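Local atomic coordinates of single-stranded-DNA-specific exonuclease RecJ (Thermus thermophilus, PDB entry 2ZXR), a protein that degrades single-stranded DNA in the 5' to 3' direction as a divalent-metal-dependent exonuclease, with no detectable activity on single-stranded RNA. Residues A51-K56 and E183-A188; G85-A90 and A214-I219; D221-P224 and W228-A231; A231-G236 and L450-E455. All coordinates share one frame; numbering follows the deposited sequence.

Contact 1: residues A51-K56 and E183-A188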
loop_
_atom_site.group_PDB
_atom_site.type_symbol
_atom_site.label_atom_id
_atom_site.label_comp_id
_atom_site.label_asym_id
_atom_site.label_seq_id
_atom_site.Cartn_x
_atom_site.Cartn_y
_atom_site.Cartn_z
ATOM N N ALA A 51 -4.729 -20.854 -9.806
ATOM C CA ALA A 51 -5.465 -21.622 -10.786
ATOM C C ALA A 51 -5.470 -20.961 -12.156
ATOM O O ALA A 51 -5.074 -19.803 -12.306
ATOM C CB ALA A 51 -6.909 -21.818 -10.293
ATOM N N LEU A 52 -5.927 -21.701 -13.154
ATOM C CA LEU A 52 -6.016 -21.158 -14.497
ATOM C C LEU A 52 -7.322 -20.369 -14.596
ATOM O O LEU A 52 -8.398 -20.966 -14.676
ATOM C CB LEU A 52 -6.003 -22.291 -15.526
ATOM C CG LEU A 52 -6.182 -21.937 -17.009
ATOM C CD1 LEU A 52 -5.075 -21.002 -17.467
ATOM C CD2 LEU A 52 -6.171 -23.216 -17.838
ATOM N N LEU A 53 -7.228 -19.036 -14.579
ATOM C CA LEU A 53 -8.399 -18.155 -14.668
ATOM C C LEU A 53 -9.032 -18.275 -16.042
ATOM O O LEU A 53 -8.334 -18.328 -17.038
ATOM C CB LEU A 53 -8.006 -16.696 -14.453
ATOM C CG LEU A 53 -7.395 -16.292 -13.116
ATOM C CD1 LEU A 53 -6.996 -14.828 -13.161
ATOM C CD2 LEU A 53 -8.403 -16.533 -12.008
ATOM N N PRO A 54 -10.375 -18.293 -16.107
ATOM C CA PRO A 54 -11.130 -18.409 -17.358
ATOM C C PRO A 54 -11.307 -17.088 -18.103
ATOM O O PRO A 54 -12.440 -16.630 -18.309
ATOM C CB PRO A 54 -12.461 -18.981 -16.886
ATOM C CG PRO A 54 -12.666 -18.245 -15.607
ATOM C CD PRO A 54 -11.286 -18.295 -14.949
ATOM N N LEU A 55 -10.199 -16.480 -18.520
ATOM C CA LEU A 55 -10.274 -15.211 -19.231
ATOM C C LEU A 55 -10.871 -15.459 -20.595
ATOM O O LEU A 55 -10.648 -16.511 -21.192
ATOM C CB LEU A 55 -8.882 -14.598 -19.411
ATOM C CG LEU A 55 -7.982 -14.529 -18.172
ATOM C CD1 LEU A 55 -6.589 -14.083 -18.595
ATOM C CD2 LEU A 55 -8.568 -13.582 -17.131
ATOM N N LYS A 56 -11.606 -14.471 -21.096
ATOM C CA LYS A 56 -12.223 -14.576 -22.400
ATOM C C LYS A 56 -11.144 -14.585 -23.474
ATOM O O LYS A 56 -10.205 -13.790 -23.424
ATOM C CB LYS A 56 -13.165 -13.394 -22.638
ATOM C CG LYS A 56 -13.889 -13.438 -23.993
ATOM C CD LYS A 56 -14.434 -12.060 -24.343
ATOM C CE LYS A 56 -15.883 -12.116 -24.775
ATOM N NZ LYS A 56 -16.045 -12.837 -26.072
ATOM N N GLU A 183 -10.439 -10.330 -10.852
ATOM C CA GLU A 183 -9.007 -10.665 -10.824
ATOM C C GLU A 183 -8.322 -9.634 -11.715
ATOM O O GLU A 183 -8.909 -9.191 -12.701
ATOM C CB GLU A 183 -8.748 -12.061 -11.399
ATOM C CG GLU A 183 -9.415 -13.187 -10.647
ATOM C CD GLU A 183 -8.985 -13.260 -9.196
ATOM O OE1 GLU A 183 -9.524 -14.122 -8.475
ATOM O OE2 GLU A 183 -8.113 -12.474 -8.774
ATOM N N LYS A 184 -7.089 -9.258 -11.389
ATOM C CA LYS A 184 -6.393 -8.269 -12.204
ATOM C C LYS A 184 -4.984 -8.690 -12.651
ATOM O O LYS A 184 -3.992 -8.032 -12.339
ATOM C CB LYS A 184 -6.356 -6.951 -11.434
ATOM C CG LYS A 184 -7.754 -6.540 -10.954
ATOM C CD LYS A 184 -7.706 -5.366 -9.983
ATOM C CE LYS A 184 -9.099 -4.740 -9.802
ATOM N NZ LYS A 184 -9.721 -4.371 -11.116
ATOM N N PRO A 185 -4.886 -9.802 -13.394
ATOM C CA PRO A 185 -3.571 -10.260 -13.858
ATOM C C PRO A 185 -2.916 -9.196 -14.748
ATOM O O PRO A 185 -3.599 -8.363 -15.340
ATOM C CB PRO A 185 -3.897 -11.569 -14.584
ATOM C CG PRO A 185 -5.305 -11.374 -15.040
ATOM C CD PRO A 185 -5.966 -10.688 -13.876
ATOM N N THR A 186 -1.593 -9.188 -14.825
ATOM C CA THR A 186 -0.923 -8.170 -15.640
ATOM C C THR A 186 -0.519 -8.735 -17.005
ATOM O O THR A 186 -0.939 -9.824 -17.382
ATOM C CB THR A 186 0.350 -7.626 -14.922
ATOM O OG1 THR A 186 1.325 -8.670 -14.815
ATOM C CG2 THR A 186 0.007 -7.138 -13.518
ATOM N N GLY A 187 0.301 -7.989 -17.737
ATOM C CA GLY A 187 0.745 -8.467 -19.034
ATOM C C GLY A 187 1.479 -9.796 -18.896
ATOM O O GLY A 187 1.262 -10.719 -19.683
ATOM N N ALA A 188 2.366 -9.889 -17.911
ATOM C CA ALA A 188 3.125 -11.109 -17.688
ATOM C C ALA A 188 2.217 -12.179 -17.072
ATOM O O ALA A 188 2.415 -13.377 -17.296
ATOM C CB ALA A 188 4.331 -10.830 -16.776
#
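Near the magnesium site of the DHH domain, Leu-53 and Leu-55, from the loop before helix 60-70, pack on Glu-183 and Pro-185, just before helix 187-201. The side chain of Pro-185 is about 10 Å from the metal. Leu-53 does most of the touching. Its CD1 lies 3.7 Å from Glu-183 CB, and its CD2 lies 3.8 Å from Glu-183 CG. The two side chains cross at about a right angle, and both methyls lie against the aliphatic part of the glutamate. In Leu-53, CG is anti to the carbonyl carbon (chi1 -62°), which turns both methyls to this chain. Glu-183 bends at chi2 (-59°), and this carries its carboxylate past the leucine. OE2 then accepts a hydrogen bond from Trp-228 N, in the first turn of helix 227-239.

Pro-185 offers the CG corner of its ring to both leucines. Leu-53 CD1 is 4.3 Å from Pro-185 CG, and Leu-55 CD2 is 4.5 Å from the same atom. Between the leucines, Pro-54 is the centre of an inverse gamma turn. The bond that closes it, Leu-55 N to Leu-53 O, is weak at 3.0 Å. Trp-228 covers Leu-53 and Pro-185 from helix 227-239. Thr-186, which follows Pro-185, is the N-cap of helix 187-201, and its OG1 bonds to Asp-84, a magnesium ligand.

No hydrogen bond joins the two segments. The contact is held by apolar contact alone, while the charged end of Glu-183 is spent on a helix start. The Trp-228 amide and the helix start would probably favour its ionised form.

Contact 2: residues G85-A90 and A214-I219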
loop_
_atom_site.group_PDB
_atom_site.type_symbol
_atom_site.label_atom_id
_atom_site.label_comp_id
_atom_site.label_asym_id
_atom_site.label_seq_id
_atom_site.Cartn_x
_atom_site.Cartn_y
_atom_site.Cartn_z
ATOM N N GLY A 85 6.216 -6.277 -19.602
ATOM C CA GLY A 85 6.254 -6.755 -20.978
ATOM C C GLY A 85 7.441 -7.693 -21.234
ATOM O O GLY A 85 7.312 -8.713 -21.930
ATOM N N LEU A 86 8.603 -7.368 -20.678
ATOM C CA LEU A 86 9.776 -8.205 -20.882
ATOM C C LEU A 86 9.687 -9.582 -20.224
ATOM O O LEU A 86 10.111 -10.590 -20.829
ATOM C CB LEU A 86 11.038 -7.491 -20.409
ATOM C CG LEU A 86 11.449 -6.274 -21.238
ATOM C CD1 LEU A 86 12.558 -5.511 -20.533
ATOM C CD2 LEU A 86 11.934 -6.732 -22.603
ATOM N N THR A 87 9.151 -9.645 -19.001
ATOM C CA THR A 87 9.053 -10.935 -18.345
ATOM C C THR A 87 7.980 -11.745 -19.057
ATOM O O THR A 87 8.116 -12.960 -19.210
ATOM C CB THR A 87 8.758 -10.807 -16.827
ATOM O OG1 THR A 87 7.596 -10.006 -16.615
ATOM C CG2 THR A 87 9.959 -10.196 -16.108
ATOM N N GLY A 88 6.936 -11.061 -19.520
ATOM C CA GLY A 88 5.874 -11.723 -20.242
ATOM C C GLY A 88 6.400 -12.302 -21.562
ATOM O O GLY A 88 6.052 -13.423 -21.931
ATOM N N THR A 89 7.223 -11.572 -22.312
ATOM C CA THR A 89 7.700 -12.197 -23.546
ATOM C C THR A 89 8.715 -13.317 -23.230
ATOM O O THR A 89 8.745 -14.338 -23.920
ATOM C CB THR A 89 8.234 -11.169 -24.641
ATOM O OG1 THR A 89 9.653 -11.112 -24.639
ATOM C CG2 THR A 89 7.664 -9.809 -24.461
ATOM N N ALA A 90 9.495 -13.179 -22.156
ATOM C CA ALA A 90 10.425 -14.245 -21.818
ATOM C C ALA A 90 9.622 -15.512 -21.531
ATOM O O ALA A 90 10.035 -16.600 -21.900
ATOM C CB ALA A 90 11.293 -13.870 -20.617
ATOM N N ALA A 214 6.700 -14.370 -13.988
ATOM C CA ALA A 214 5.362 -13.777 -13.956
ATOM C C ALA A 214 5.148 -12.874 -12.731
ATOM O O ALA A 214 4.504 -11.824 -12.833
ATOM C CB ALA A 214 4.278 -14.905 -13.992
ATOM N N ALA A 215 5.666 -13.306 -11.581
ATOM C CA ALA A 215 5.572 -12.533 -10.331
ATOM C C ALA A 215 6.357 -11.218 -10.450
ATOM O O ALA A 215 5.894 -10.162 -10.002
ATOM C CB ALA A 215 6.125 -13.360 -9.135
ATOM N N VAL A 216 7.550 -11.286 -11.042
ATOM C CA VAL A 216 8.354 -10.074 -11.219
ATOM C C VAL A 216 7.581 -9.064 -12.087
ATOM O O VAL A 216 7.537 -7.858 -11.779
ATOM C CB VAL A 216 9.762 -10.399 -11.859
ATOM C CG1 VAL A 216 10.481 -9.093 -12.268
ATOM C CG2 VAL A 216 10.652 -11.174 -10.824
ATOM N N GLY A 217 6.957 -9.534 -13.169
ATOM C CA GLY A 217 6.198 -8.597 -13.998
ATOM C C GLY A 217 4.990 -8.018 -13.256
ATOM O O GLY A 217 4.655 -6.841 -13.391
ATOM N N THR A 218 4.318 -8.863 -12.480
ATOM C CA THR A 218 3.131 -8.481 -11.696
ATOM C C THR A 218 3.471 -7.373 -10.684
ATOM O O THR A 218 2.774 -6.363 -10.573
ATOM C CB THR A 218 2.595 -9.734 -10.963
ATOM O OG1 THR A 218 2.235 -10.713 -11.949
ATOM C CG2 THR A 218 1.376 -9.404 -10.074
ATOM N N ILE A 219 4.553 -7.576 -9.949
ATOM C CA ILE A 219 4.999 -6.593 -8.971
ATOM C C ILE A 219 5.423 -5.293 -9.688
ATOM O O ILE A 219 5.018 -4.194 -9.310
ATOM C CB ILE A 219 6.164 -7.181 -8.123
ATOM C CG1 ILE A 219 5.624 -8.320 -7.230
ATOM C CG2 ILE A 219 6.804 -6.086 -7.299
ATOM C CD1 ILE A 219 6.731 -9.146 -6.484
#
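Thr-87 meets Gly-217 and Val-216 without any flat side chain. The flat group beside them is the Ala-214 carbonyl, within helix 211-220. Thr-218 N and Thr-218 OG1 reach Ala-214 O from opposite faces of its plane. The hydroxyl donates from 35° out of that plane, with Thr-218 OG1 to Ala-214 O at 2.7 Å. The first is the ordinary helical bond; the second ties the threonine hydroxyl to its own helix.

Across the contact the touch is by van der Waals forces. Thr-87 OG1 lies 3.3 Å from Gly-217 CA and 3.5 Å from Gly-217 N. No bond forms there, and OG1 is hydrogen-bonded instead to Ala-83 O one turn back. Its place between the backbone N and the carbonyl carbon (chi1 54°) serves that bond. The methyl is left to meet Val-216, with Thr-87 CG2 and Val-216 CG1 4.0 Å apart. These two side chains cross at about a right angle.

Gly-217 has no side chain, and the backbones come close: Thr-87 CA is 5.7 Å from Gly-217 CA. Such close helix-helix packing at a glycine joins helix 83-98 to helix 211-220 in the DHH domain. Asp-84, near the start of helix 83-98, and Asp-221, close to the C-terminal end of helix 211-220, both bind the magnesium ion.

Contact 3: residues D221-P224 and W228-A231. With MG (magnesium ion), chain B.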
loop_
_atom_site.group_PDB
_atom_site.type_symbol
_atom_site.label_atom_id
_atom_site.label_comp_id
_atom_site.label_asym_id
_atom_site.label_seq_id
_atom_site.Cartn_x
_atom_site.Cartn_y
_atom_site.Cartn_z
ATOM N N ASP A 221 4.434 -4.111 -12.491
ATOM C CA ASP A 221 3.273 -3.438 -13.062
ATOM C C ASP A 221 2.490 -2.653 -12.012
ATOM O O ASP A 221 1.626 -1.848 -12.366
ATOM C CB ASP A 221 2.325 -4.467 -13.698
ATOM C CG ASP A 221 1.037 -3.831 -14.257
ATOM O OD1 ASP A 221 -0.060 -4.046 -13.692
ATOM O OD2 ASP A 221 1.117 -3.109 -15.258
ATOM N N VAL A 222 2.777 -2.927 -10.734
ATOM C CA VAL A 222 2.103 -2.293 -9.607
ATOM C C VAL A 222 0.616 -2.608 -9.611
ATOM O O VAL A 222 -0.212 -1.756 -9.342
ATOM C CB VAL A 222 2.299 -0.761 -9.587
ATOM C CG1 VAL A 222 1.797 -0.183 -8.237
ATOM C CG2 VAL A 222 3.794 -0.425 -9.781
ATOM N N ALA A 223 0.289 -3.856 -9.922
ATOM C CA ALA A 223 -1.079 -4.304 -9.930
ATOM C C ALA A 223 -1.427 -4.713 -8.490
ATOM O O ALA A 223 -0.541 -4.981 -7.670
ATOM C CB ALA A 223 -1.233 -5.483 -10.866
ATOM N N PRO A 224 -2.722 -4.738 -8.167
ATOM C CA PRO A 224 -3.217 -5.101 -6.842
ATOM C C PRO A 224 -2.849 -6.547 -6.494
ATOM O O PRO A 224 -3.172 -7.496 -7.237
ATOM C CB PRO A 224 -4.734 -4.914 -6.966
ATOM C CG PRO A 224 -4.878 -3.860 -8.031
ATOM C CD PRO A 224 -3.822 -4.283 -9.038
ATOM N N TRP A 228 -5.808 -14.037 -7.228
ATOM C CA TRP A 228 -4.878 -14.692 -8.139
ATOM C C TRP A 228 -3.494 -14.020 -8.140
ATOM O O TRP A 228 -2.460 -14.699 -8.105
ATOM C CB TRP A 228 -5.441 -14.681 -9.560
ATOM C CG TRP A 228 -4.717 -15.628 -10.452
ATOM C CD1 TRP A 228 -4.943 -16.970 -10.577
ATOM C CD2 TRP A 228 -3.623 -15.317 -11.321
ATOM N NE1 TRP A 228 -4.057 -17.516 -11.474
ATOM C CE2 TRP A 228 -3.234 -16.523 -11.948
ATOM C CE3 TRP A 228 -2.933 -14.130 -11.631
ATOM C CZ2 TRP A 228 -2.182 -16.584 -12.869
ATOM C CZ3 TRP A 228 -1.891 -14.186 -12.543
ATOM C CH2 TRP A 228 -1.521 -15.411 -13.157
ATOM N N ASN A 229 -3.459 -12.697 -8.188
ATOM C CA ASN A 229 -2.151 -12.036 -8.172
ATOM C C ASN A 229 -1.395 -12.377 -6.875
ATOM O O ASN A 229 -0.208 -12.595 -6.923
ATOM C CB ASN A 229 -2.272 -10.509 -8.337
ATOM C CG ASN A 229 -2.483 -10.076 -9.781
ATOM O OD1 ASN A 229 -2.166 -10.807 -10.737
ATOM N ND2 ASN A 229 -2.984 -8.865 -9.952
ATOM N N ARG A 230 -2.068 -12.434 -5.722
ATOM C CA ARG A 230 -1.372 -12.802 -4.470
ATOM C C ARG A 230 -0.817 -14.215 -4.562
ATOM O O ARG A 230 0.301 -14.484 -4.133
ATOM C CB ARG A 230 -2.301 -12.756 -3.235
ATOM C CG ARG A 230 -1.731 -13.599 -2.014
ATOM C CD ARG A 230 -2.627 -13.641 -0.706
ATOM N NE ARG A 230 -2.205 -12.484 0.045
ATOM C CZ ARG A 230 -1.557 -12.459 1.199
ATOM N NH1 ARG A 230 -1.229 -13.549 1.893
ATOM N NH2 ARG A 230 -1.106 -11.288 1.585
ATOM N N ALA A 231 -1.610 -15.134 -5.097
ATOM C CA ALA A 231 -1.175 -16.515 -5.198
ATOM C C ALA A 231 0.005 -16.653 -6.157
ATOM O O ALA A 231 0.937 -17.418 -5.898
ATOM C CB ALA A 231 -2.332 -17.393 -5.674
HETATM MG MG MG B . 1.547 -3.867 -17.465
HETATM O O HOH W 1 3.490 -2.683 -16.900
#
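Asn-229 bonds by its side chain to the carbonyl of Pro-224, a local contact between the loop after helix 211-220 and the start of helix 227-239. Asn-229 ND2 donates to Pro-224 O over 3.0 Å, and the N-H...O angle is 160°. The acceptor lies almost in the plane of the amide. The donor is tilted 27° from the carbonyl plane. Asn-229 CG is anti to its carbonyl carbon (chi1 -80°), which sets the amide beside the backbone N, within reach of Pro-224 O. Asn-229 CB also touches the carbonyl, 3.3 Å from Pro-224 O. The closer partner of ND2 is Lys-184 O, so this one nitrogen joins two loops to the helix.

On the loop side, Ala-223 CB packs 3.9 Å from Asn-229 ND2. Asn-229 OD1 lies at the edge of the Trp-228 ring and in its plane. Trp-228 NE1 itself bonds to Ala-51 O.

The loop begins as helix 211-220 closes in a Schellman motif. Val-222 is the first residue to leave the helix; it has positive phi, and two bonds run back into the last turn. Just before it, Asp-221 binds the magnesium ion of the DHH active site.

Asp-221 OD2 lies 2.4 Å from the magnesium. Asp-221 OD1 is 4.1 Å from the metal, so the carboxylate binds through one oxygen. Water 1 is another ligand, its oxygen 2.3 Å from the magnesium. Asp-84, Asp-136, His-160 and His-161 also bind the ion. Thr-186 packs against both Asp-221 and Ala-223.

Contact 4: residues A231-G236 and L450-E455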
loop_
_atom_site.group_PDB
_atom_site.type_symbol
_atom_site.label_atom_id
_atom_site.label_comp_id
_atom_site.label_asym_id
_atom_site.label_seq_id
_atom_site.Cartn_x
_atom_site.Cartn_y
_atom_site.Cartn_z
ATOM N N ALA A 231 -1.610 -15.134 -5.097
ATOM C CA ALA A 231 -1.175 -16.515 -5.198
ATOM C C ALA A 231 0.005 -16.653 -6.157
ATOM O O ALA A 231 0.937 -17.418 -5.898
ATOM C CB ALA A 231 -2.332 -17.393 -5.674
ATOM N N LEU A 232 -0.041 -15.904 -7.260
ATOM C CA LEU A 232 1.016 -15.978 -8.260
ATOM C C LEU A 232 2.321 -15.475 -7.682
ATOM O O LEU A 232 3.378 -16.127 -7.830
ATOM C CB LEU A 232 0.644 -15.166 -9.509
ATOM C CG LEU A 232 1.767 -15.133 -10.570
ATOM C CD1 LEU A 232 1.877 -16.508 -11.261
ATOM C CD2 LEU A 232 1.483 -14.079 -11.571
ATOM N N VAL A 233 2.252 -14.333 -7.004
ATOM C CA VAL A 233 3.442 -13.745 -6.404
ATOM C C VAL A 233 4.029 -14.656 -5.302
ATOM O O VAL A 233 5.230 -14.854 -5.238
ATOM C CB VAL A 233 3.120 -12.299 -5.891
ATOM C CG1 VAL A 233 4.223 -11.773 -4.974
ATOM C CG2 VAL A 233 2.963 -11.364 -7.136
ATOM N N LYS A 234 3.188 -15.239 -4.461
ATOM C CA LYS A 234 3.721 -16.118 -3.426
ATOM C C LYS A 234 4.504 -17.261 -4.096
ATOM O O LYS A 234 5.626 -17.563 -3.707
ATOM C CB LYS A 234 2.595 -16.676 -2.551
ATOM C CG LYS A 234 1.910 -15.608 -1.654
ATOM C CD LYS A 234 0.597 -16.163 -1.006
ATOM C CE LYS A 234 0.840 -16.801 0.349
ATOM N NZ LYS A 234 0.674 -15.762 1.448
ATOM N N GLU A 235 3.914 -17.879 -5.108
ATOM C CA GLU A 235 4.580 -18.964 -5.821
ATOM C C GLU A 235 5.899 -18.498 -6.467
ATOM O O GLU A 235 6.940 -19.116 -6.276
ATOM C CB GLU A 235 3.644 -19.518 -6.902
ATOM C CG GLU A 235 4.169 -20.738 -7.681
ATOM C CD GLU A 235 4.351 -21.974 -6.803
ATOM O OE1 GLU A 235 3.563 -22.166 -5.860
ATOM O OE2 GLU A 235 5.262 -22.771 -7.064
ATOM N N GLY A 236 5.851 -17.409 -7.233
ATOM C CA GLY A 236 7.042 -16.927 -7.905
ATOM C C GLY A 236 8.155 -16.426 -7.002
ATOM O O GLY A 236 9.330 -16.705 -7.262
ATOM N N LEU A 450 0.206 -11.619 6.294
ATOM C CA LEU A 450 -0.333 -10.650 5.350
ATOM C C LEU A 450 0.513 -10.524 4.096
ATOM O O LEU A 450 0.052 -10.036 3.062
ATOM C CB LEU A 450 -0.430 -9.272 6.007
ATOM C CG LEU A 450 -1.742 -8.975 6.732
ATOM C CD1 LEU A 450 -1.620 -7.655 7.507
ATOM C CD2 LEU A 450 -2.872 -8.919 5.698
ATOM N N GLU A 451 1.766 -10.927 4.203
ATOM C CA GLU A 451 2.662 -10.835 3.074
ATOM C C GLU A 451 2.257 -11.809 1.983
ATOM O O GLU A 451 1.658 -12.855 2.256
ATOM C CB GLU A 451 4.064 -11.120 3.535
ATOM C CG GLU A 451 4.495 -10.177 4.611
ATOM C CD GLU A 451 5.974 -10.243 4.827
ATOM O OE1 GLU A 451 6.704 -9.480 4.152
ATOM O OE2 GLU A 451 6.408 -11.072 5.664
ATOM N N PRO A 452 2.616 -11.493 0.727
ATOM C CA PRO A 452 3.372 -10.297 0.315
ATOM C C PRO A 452 2.638 -8.949 0.303
ATOM O O PRO A 452 1.516 -8.841 -0.219
ATOM C CB PRO A 452 3.860 -10.676 -1.073
ATOM C CG PRO A 452 2.670 -11.454 -1.611
ATOM C CD PRO A 452 2.279 -12.337 -0.434
ATOM N N TYR A 453 3.280 -7.935 0.892
ATOM C CA TYR A 453 2.761 -6.568 0.909
ATOM C C TYR A 453 3.013 -5.948 -0.461
ATOM O O TYR A 453 4.027 -6.233 -1.121
ATOM C CB TYR A 453 3.484 -5.683 1.947
ATOM C CG TYR A 453 3.175 -6.036 3.385
ATOM C CD1 TYR A 453 1.854 -6.142 3.816
ATOM C CD2 TYR A 453 4.197 -6.292 4.299
ATOM C CE1 TYR A 453 1.556 -6.492 5.109
ATOM C CE2 TYR A 453 3.912 -6.646 5.611
ATOM C CZ TYR A 453 2.578 -6.737 6.007
ATOM O OH TYR A 453 2.250 -7.012 7.308
ATOM N N GLY A 454 2.099 -5.091 -0.882
ATOM C CA GLY A 454 2.257 -4.416 -2.165
ATOM C C GLY A 454 1.068 -3.530 -2.461
ATOM O O GLY A 454 0.289 -3.208 -1.559
ATOM N N GLU A 455 0.938 -3.131 -3.720
ATOM C CA GLU A 455 -0.171 -2.305 -4.142
ATOM C C GLU A 455 -1.462 -2.829 -3.515
ATOM O O GLU A 455 -2.299 -2.061 -3.040
ATOM C CB GLU A 455 -0.283 -2.315 -5.676
ATOM C CG GLU A 455 -1.562 -1.680 -6.213
ATOM C CD GLU A 455 -1.693 -0.196 -5.841
ATOM O OE1 GLU A 455 -0.694 0.410 -5.398
ATOM O OE2 GLU A 455 -2.799 0.357 -6.008
#
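The ring of Pro-452 rests on Val-233 and Lys-234, two successive residues of helix 227-239. Val-233 meets the ring at CG. Val-233 CG1 is 3.7 Å from Pro-452 CG and 4.1 Å from Pro-452 CB, and the two side chains cross obliquely. CG1 is anti to the backbone N (chi1 167°), which brings this branch to the proline.

Lys-234 meets the adjoining CD. Lys-234 CG is 3.5 Å from Pro-452 CD, and its chain passes the ring at about a right angle. Beyond the ring it bends at chi3 (91°) and again at chi4 (91°). The bends carry the ammonium group to Glu-451 O, the carbonyl that precedes the cis peptide bond to Pro-452. The bond from Lys-234 NZ to Glu-451 O is weak, at 3.2 Å. NZ also bonds to Leu-46 O and makes a long, weak ion pair with Asp-47. These oxygens probably offset the nearby charge of Arg-230.

The other neighbours place the contact. Val-233 also packs on Thr-218 and Ile-219 of helix 211-220. Leu-450 packs on Ala-34 and Tyr-35 of helix 29-37. The loop 450-455 lies between helix 440-447 and strand 462-466, within the RecJ OB family region. The contact thus joins helix 227-239 to the OB part of the chain.

In the fold
From the N terminus, contact 1 joins the loop before helix 60-70 to the start of helix 187-201. The loop it closes holds all five strands of the parallel sheet that begins with strand 74-78. Contact 2 opens inside that loop, on helix 83-98, and closes beyond it on helix 211-220, so the two cross. Contact 3 follows both and spans a short turn between helices 211-220 and 227-239. Contact 4 begins at Ala-231, where contact 3 ends, and closes a loop of more than 200 residues. Contacts 1 to 3 tie together the surroundings of the metal site. Contact 4 links them to the OB domain. Contacts 1 and 4 do not touch.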